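Local coordinates for protein mandelate racemase/muconate lactonizing enzyme (Jannaschia sp., PDB 4J3Z) that probably abstracts a proton next to a substrate carboxylate, as other enolase superfamily members do, and is probably an isomerase, at residues 324-329 and 357-362. Numbering follows the deposited sequence.
Sequences LGVSCP and VAAPDA
Val326, on helix 315-327, meets Ala359 and Pro360 through its two branches, a compact example of a beta-branched side chain packing a helix against the chain that follows a strand. Its CG1 stands anti to the backbone N (chi1 175°), which places CG2 anti to the carbonyl carbon and presents both methyls to the 357-362 segment. The Ala359 methyl sits across this fork, with CB 3.9 Å from Val326 CG1 and equally far from CG2. CG2 also lies 4.3 Å from CD of Pro360, a looser touch on the ring carbon next to the proline nitrogen.

On the helix side, the carbonyl oxygen of Leu324 accepts from both N and OG of Ser327, on one face of its plane. OG lies 2.6 Å from Leu324 O and 40° out of that plane. Polar ties run through neighbours: Val326 bonds by its backbone to Asn123 and Ala359 to Asp124, just before strand 125-131 of the enolase-type barrel domain, while Trp115 touches Val326 and donates to Pro360 O. The contact itself is apolar and small, 87 Å² in all, which implies that it rests on dispersion and the exclusion of water from a few methyl and methylene groups.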
loop_
_atom_site.group_PDB
_atom_site.type_symbol
_atom_site.label_atom_id
_atom_site.label_comp_id
_atom_site.label_asym_id
_atom_site.label_seq_id
_atom_site.Cartn_x
_atom_site.Cartn_y
_atom_site.Cartn_z
ATOM N N LEU D 324 13.945 12.840 -32.200
ATOM C CA LEU D 324 13.259 12.780 -30.909
ATOM C C LEU D 324 14.240 13.056 -29.776
ATOM O O LEU D 324 13.888 13.693 -28.778
ATOM C CB LEU D 324 12.570 11.428 -30.715
ATOM C CG LEU D 324 12.092 11.007 -29.321
ATOM C CD1 LEU D 324 11.076 11.975 -28.752
ATOM C CD2 LEU D 324 11.525 9.593 -29.341
ATOM N N GLY D 325 15.471 12.575 -29.940
ATOM C CA GLY D 325 16.521 12.750 -28.939
ATOM C C GLY D 325 16.950 14.195 -28.788
ATOM O O GLY D 325 17.333 14.625 -27.700
ATOM N N VAL D 326 16.883 14.949 -29.883
ATOM C CA VAL D 326 17.270 16.357 -29.867
ATOM C C VAL D 326 16.347 17.156 -28.956
ATOM O O VAL D 326 16.778 18.101 -28.282
ATOM C CB VAL D 326 17.255 16.966 -31.281
ATOM C CG1 VAL D 326 17.531 18.464 -31.226
ATOM C CG2 VAL D 326 18.278 16.276 -32.166
ATOM N N SER D 327 15.085 16.732 -28.931
ATOM C CA SER D 327 13.986 17.488 -28.360
ATOM C C SER D 327 13.685 17.229 -26.877
ATOM O O SER D 327 12.919 17.995 -26.268
ATOM C CB SER D 327 12.734 17.227 -29.190
ATOM O OG SER D 327 12.511 15.834 -29.332
ATOM N N CYS D 328 14.273 16.174 -26.302
ATOM C CA CYS D 328 13.957 15.756 -24.925
ATOM C C CYS D 328 15.017 16.183 -23.901
ATOM O O CYS D 328 16.193 15.808 -24.026
ATOM C CB CYS D 328 13.750 14.239 -24.834
ATOM S SG CYS D 328 12.454 13.515 -25.879
ATOM N N PRO D 329 14.604 16.977 -22.886
ATOM C CA PRO D 329 15.463 17.350 -21.753
ATOM C C PRO D 329 15.970 16.154 -20.961
ATOM O O PRO D 329 17.041 16.230 -20.339
ATOM C CB PRO D 329 14.535 18.204 -20.880
ATOM C CG PRO D 329 13.594 18.828 -21.867
ATOM C CD PRO D 329 13.352 17.760 -22.904
ATOM N N VAL D 357 26.274 12.758 -31.547
ATOM C CA VAL D 357 25.595 13.129 -32.782
ATOM C C VAL D 357 25.135 14.563 -32.621
ATOM O O VAL D 357 24.648 14.934 -31.556
ATOM C CB VAL D 357 24.339 12.263 -33.039
ATOM C CG1 VAL D 357 23.934 12.327 -34.508
ATOM C CG2 VAL D 357 24.563 10.827 -32.600
ATOM N N ALA D 358 25.290 15.369 -33.668
ATOM C CA ALA D 358 24.840 16.759 -33.635
ATOM C C ALA D 358 23.456 16.829 -34.244
ATOM O O ALA D 358 23.150 16.089 -35.187
ATOM C CB ALA D 358 25.809 17.657 -34.394
ATOM N N ALA D 359 22.621 17.713 -33.705
ATOM C CA ALA D 359 21.279 17.948 -34.234
ATOM C C ALA D 359 21.321 18.244 -35.737
ATOM O O ALA D 359 21.986 19.193 -36.156
ATOM C CB ALA D 359 20.608 19.085 -33.481
ATOM N N PRO D 360 20.626 17.419 -36.551
ATOM C CA PRO D 360 20.621 17.565 -38.017
ATOM C C PRO D 360 20.048 18.907 -38.510
ATOM O O PRO D 360 19.349 19.609 -37.765
ATOM C CB PRO D 360 19.758 16.386 -38.490
ATOM C CG PRO D 360 19.797 15.402 -37.365
ATOM C CD PRO D 360 19.857 16.236 -36.120
ATOM N N ASP D 361 20.353 19.231 -39.765
ATOM C CA ASP D 361 20.169 20.566 -40.333
ATOM C C ASP D 361 19.117 20.647 -41.436
ATOM O O ASP D 361 18.697 21.745 -41.825
ATOM C CB ASP D 361 21.498 21.043 -40.927
ATOM C CG ASP D 361 22.188 22.088 -40.081
ATOM O OD1 ASP D 361 21.538 22.671 -39.189
ATOM O OD2 ASP D 361 23.391 22.338 -40.327
ATOM N N ALA D 362 18.738 19.490 -41.968
ATOM C CA ALA D 362 17.911 19.426 -43.165
ATOM C C ALA D 362 16.431 19.285 -42.818
ATOM O O ALA D 362 16.094 18.830 -41.716
ATOM C CB ALA D 362 18.370 18.279 -44.053
#